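Local coordinates for protein activating signal cointegrator 1 complex subunit 3 (Homo sapiens, PDB 6YXQ) that unwinds DNA as an ATP-driven 3'-5' helicase in alkylation repair, helps rescue stalled ribosomes, and scaffolds the ASCC complex, binding ASCC2 through its N-terminal region, at residues A133-N136 against A137-I141; M67-I70 against N71-K75. All blocks are in the same frame, centred on the assembly; numbering follows the deposited sequence.

How the contacts relate
Both contacts lie within single helices of the helical N-terminal region of the protein, a region without strands that is required for binding ASCC2. Contact 2, on helix 64-85, comes first along the chain; contact 1, on helix 128-142, follows after helices 91-105 and 113-123. Despite this separation in sequence their centres are 10 Å apart, on the same side of the chain's centre, because the two helices pack against each other. A salt bridge from Arg-140 NE to Asp-73 OD1 (2.6 Å) pins them together beside an apolar seam in which Ile-141 CD1 meets Leu-74 CD2 at 3.6 Å. Neither contact touches the other protein chain, so together they belong to the internal packing of the helical domain.

Contact 1 of 2, residues A133-N136 against A137-I141; sequences AACN and ATNRI
The guanidinium of Arg-140 folds back over the preceding turn of its helix, so that one face lies above Asn-136 O, which sits 3.9 Å from the plane over its centre, while Ala-137 N lies over the same face nearer the rim. The turns beneath are ordinary alpha-helical i to i+4 turns of helix 128-142 within a helical bundle, with Ala-137 N bound to Ala-133 O and Arg-140 N to Asn-136 O. A bend at chi3 (-62°) turns the guanidinium back along the helix, and its NE meets Asp-73 of helix 64-85. A second flat group, the amide of Asn-139, points ND2 at Cys-135 O (3.0 Å), with that oxygen close to the amide plane. ND2 also donates to Lys-108 O, so the amide is tied to a second backbone carbonyl; Cys-135 SG lies 3.4 Å from Asn-139 ND2.

Two carbonyls are doubly held. Cys-135 O takes Asn-139 N from the face opposite to ND2. Buried Thr-138, packed on Phe-102 and Phe-105 of helix 91-105, carries its hydroxyl beside its own backbone N (chi1 -54°), and this directs OG1 back to Ala-134 O at 2.7 Å, across the carbonyl plane from Thr-138 N at 2.9 Å.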
loop_
_atom_site.group_PDB
_atom_site.type_symbol
_atom_site.label_atom_id
_atom_site.label_comp_id
_atom_site.label_asym_id
_atom_site.label_seq_id
_atom_site.Cartn_x
_atom_site.Cartn_y
_atom_site.Cartn_z
ATOM N N ALA A 133 12.474 39.136 -5.146
ATOM C CA ALA A 133 13.120 39.668 -6.343
ATOM C C ALA A 133 12.777 38.834 -7.571
ATOM O O ALA A 133 12.429 39.374 -8.633
ATOM C CB ALA A 133 14.630 39.721 -6.136
ATOM N N ALA A 134 12.877 37.506 -7.438
ATOM C CA ALA A 134 12.584 36.604 -8.546
ATOM C C ALA A 134 11.119 36.675 -8.957
ATOM O O ALA A 134 10.805 36.642 -10.152
ATOM C CB ALA A 134 12.962 35.175 -8.166
ATOM N N CYS A 135 10.208 36.778 -7.986
ATOM C CA CYS A 135 8.795 36.908 -8.325
ATOM C C CYS A 135 8.515 38.221 -9.053
ATOM O O CYS A 135 7.748 38.248 -10.024
ATOM C CB CYS A 135 7.944 36.801 -7.065
ATOM S SG CYS A 135 6.207 37.096 -7.370
ATOM N N ASN A 136 9.132 39.319 -8.606
ATOM C CA ASN A 136 8.940 40.596 -9.288
ATOM C C ASN A 136 9.447 40.534 -10.723
ATOM O O ASN A 136 8.766 40.992 -11.649
ATOM C CB ASN A 136 9.635 41.723 -8.521
ATOM C CG ASN A 136 8.926 42.072 -7.224
ATOM O OD1 ASN A 136 7.865 41.530 -6.923
ATOM N ND2 ASN A 136 9.519 42.971 -6.444
ATOM N N ALA A 137 10.636 39.964 -10.929
ATOM C CA ALA A 137 11.171 39.860 -12.284
ATOM C C ALA A 137 10.290 38.980 -13.166
ATOM O O ALA A 137 10.026 39.311 -14.331
ATOM C CB ALA A 137 12.598 39.323 -12.238
ATOM N N THR A 138 9.812 37.861 -12.622
ATOM C CA THR A 138 8.960 36.969 -13.397
ATOM C C THR A 138 7.665 37.652 -13.806
ATOM O O THR A 138 7.200 37.489 -14.941
ATOM C CB THR A 138 8.657 35.712 -12.595
ATOM O OG1 THR A 138 9.890 35.126 -12.162
ATOM C CG2 THR A 138 7.906 34.732 -13.451
ATOM N N ASN A 139 7.058 38.411 -12.892
ATOM C CA ASN A 139 5.807 39.075 -13.234
ATOM C C ASN A 139 6.037 40.219 -14.208
ATOM O O ASN A 139 5.184 40.489 -15.062
ATOM C CB ASN A 139 5.105 39.559 -11.970
ATOM C CG ASN A 139 4.268 38.476 -11.338
ATOM O OD1 ASN A 139 3.111 38.272 -11.703
ATOM N ND2 ASN A 139 4.859 37.752 -10.403
ATOM N N ARG A 140 7.185 40.893 -14.103
ATOM C CA ARG A 140 7.560 41.858 -15.124
ATOM C C ARG A 140 7.605 41.197 -16.491
ATOM O O ARG A 140 7.068 41.736 -17.464
ATOM C CB ARG A 140 8.911 42.493 -14.786
ATOM C CG ARG A 140 8.826 43.755 -13.938
ATOM C CD ARG A 140 10.127 44.546 -13.973
ATOM N NE ARG A 140 11.246 43.780 -13.428
ATOM C CZ ARG A 140 11.545 43.694 -12.134
ATOM N NH1 ARG A 140 10.809 44.331 -11.230
ATOM N NH2 ARG A 140 12.582 42.966 -11.742
ATOM N N ILE A 141 8.220 40.013 -16.577
ATOM C CA ILE A 141 8.311 39.317 -17.861
ATOM C C ILE A 141 6.922 38.939 -18.372
ATOM O O ILE A 141 6.575 39.197 -19.531
ATOM C CB ILE A 141 9.216 38.080 -17.743
ATOM C CG1 ILE A 141 10.680 38.495 -17.708
ATOM C CG2 ILE A 141 8.977 37.130 -18.907
ATOM C CD1 ILE A 141 11.631 37.313 -17.656
#

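Contact 2 of 2, residues M67-I70 against N71-K75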
loop_
_atom_site.group_PDB
_atom_site.type_symbol
_atom_site.label_atom_id
_atom_site.label_comp_id
_atom_site.label_asym_id
_atom_site.label_seq_id
_atom_site.Cartn_x
_atom_site.Cartn_y
_atom_site.Cartn_z
ATOM N N MET A 67 12.191 42.020 -25.623
ATOM C CA MET A 67 13.300 41.171 -25.195
ATOM C C MET A 67 14.421 41.993 -24.567
ATOM O O MET A 67 15.107 41.512 -23.654
ATOM C CB MET A 67 13.838 40.357 -26.372
ATOM C CG MET A 67 12.953 39.189 -26.782
ATOM S SD MET A 67 12.571 38.039 -25.438
ATOM C CE MET A 67 14.206 37.551 -24.894
ATOM N N GLN A 68 14.613 43.232 -25.035
ATOM C CA GLN A 68 15.635 44.097 -24.439
ATOM C C GLN A 68 15.474 44.221 -22.921
ATOM O O GLN A 68 16.441 44.058 -22.166
ATOM C CB GLN A 68 15.608 45.477 -25.101
ATOM C CG GLN A 68 16.863 46.304 -24.834
ATOM C CD GLN A 68 16.598 47.799 -24.772
ATOM O OE1 GLN A 68 15.679 48.253 -24.089
ATOM N NE2 GLN A 68 17.410 48.575 -25.483
ATOM N N SER A 69 14.257 44.516 -22.459
ATOM C CA SER A 69 13.992 44.611 -21.023
ATOM C C SER A 69 13.902 43.239 -20.352
ATOM O O SER A 69 14.283 43.076 -19.174
ATOM C CB SER A 69 12.696 45.383 -20.791
ATOM O OG SER A 69 12.024 44.908 -19.638
ATOM N N ILE A 70 13.390 42.247 -21.080
ATOM C CA ILE A 70 13.208 40.928 -20.494
ATOM C C ILE A 70 14.550 40.294 -20.162
ATOM O O ILE A 70 14.645 39.481 -19.239
ATOM C CB ILE A 70 12.354 40.071 -21.446
ATOM C CG1 ILE A 70 10.882 40.421 -21.256
ATOM C CG2 ILE A 70 12.591 38.572 -21.238
ATOM C CD1 ILE A 70 10.059 40.233 -22.486
ATOM N N ASN A 71 15.617 40.674 -20.870
ATOM C CA ASN A 71 16.933 40.131 -20.529
ATOM C C ASN A 71 17.421 40.649 -19.175
ATOM O O ASN A 71 18.018 39.896 -18.394
ATOM C CB ASN A 71 17.934 40.447 -21.638
ATOM C CG ASN A 71 17.654 39.659 -22.909
ATOM O OD1 ASN A 71 16.634 38.971 -23.015
ATOM N ND2 ASN A 71 18.560 39.755 -23.879
ATOM N N GLU A 72 17.155 41.920 -18.862
ATOM C CA GLU A 72 17.479 42.416 -17.527
ATOM C C GLU A 72 16.630 41.724 -16.467
ATOM O O GLU A 72 17.122 41.411 -15.373
ATOM C CB GLU A 72 17.292 43.933 -17.469
ATOM C CG GLU A 72 18.311 44.717 -18.288
ATOM C CD GLU A 72 19.715 44.135 -18.198
ATOM O OE1 GLU A 72 20.178 43.526 -19.191
ATOM O OE2 GLU A 72 20.356 44.284 -17.134
ATOM N N ASP A 73 15.357 41.465 -16.776
ATOM C CA ASP A 73 14.532 40.717 -15.824
ATOM C C ASP A 73 15.105 39.324 -15.567
ATOM O O ASP A 73 15.190 38.872 -14.416
ATOM C CB ASP A 73 13.097 40.626 -16.333
ATOM C CG ASP A 73 12.397 41.969 -16.330
ATOM O OD1 ASP A 73 12.631 42.756 -15.387
ATOM O OD2 ASP A 73 11.624 42.241 -17.274
ATOM N N LEU A 74 15.514 38.633 -16.633
ATOM C CA LEU A 74 16.112 37.309 -16.490
ATOM C C LEU A 74 17.418 37.363 -15.719
ATOM O O LEU A 74 17.760 36.407 -15.016
ATOM C CB LEU A 74 16.359 36.686 -17.859
ATOM C CG LEU A 74 15.149 36.398 -18.737
ATOM C CD1 LEU A 74 15.595 36.325 -20.192
ATOM C CD2 LEU A 74 14.446 35.114 -18.300
ATOM N N LYS A 75 18.175 38.455 -15.852
ATOM C CA LYS A 75 19.386 38.597 -15.047
ATOM C C LYS A 75 19.041 38.773 -13.573
ATOM O O LYS A 75 19.751 38.262 -12.698
ATOM C CB LYS A 75 20.223 39.769 -15.558
ATOM C CG LYS A 75 20.939 39.475 -16.872
ATOM C CD LYS A 75 21.691 40.687 -17.410
ATOM C CE LYS A 75 22.804 40.264 -18.364
ATOM N NZ LYS A 75 22.278 39.666 -19.630
#
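Ile-70 and Leu-74, one turn apart, form the apolar part of this contact: the CG2 branch of Ile-70 meets CD1 of Leu-74 at 3.9 Å, the two side chains crossing at a slant. CG2 stands anti to the backbone N of Ile-70 (chi1 -81° for CG1), which leans it toward Leu-74 CD1. Ile-141 of helix 128-142 packs on both residues, and Leu-74 also touches Trp-51 and Leu-58 of helix 51-61.

Between apolar and polar groups, Met-67 bends at chi2 and chi3 and brings its CE methyl across Asn-71, 3.4 Å from OD1. With an alanine here, the Met-67 methyl would lose the amide it crosses and is likely to turn more freely. Among the polar side chains, Ser-69 OG lies 3.6 Å from Asp-73 OD2, whereas OD1 of Asp-73 is taken by the salt bridge to Arg-140.

Backbone i to i+4 hydrogen bonds carry the rest: Asn-71 N to Met-67 O, Asp-73 N to Ser-69 O and Leu-74 N to Ile-70 O (2.9 Å). With Met-67, Ile-70 and Leu-74 buried, Asp-73 buried too on the face toward helix 128-142, and Gln-68, Glu-72 and Lys-75 exposed, the segment is a typical amphipathic alpha-helix of a helical bundle.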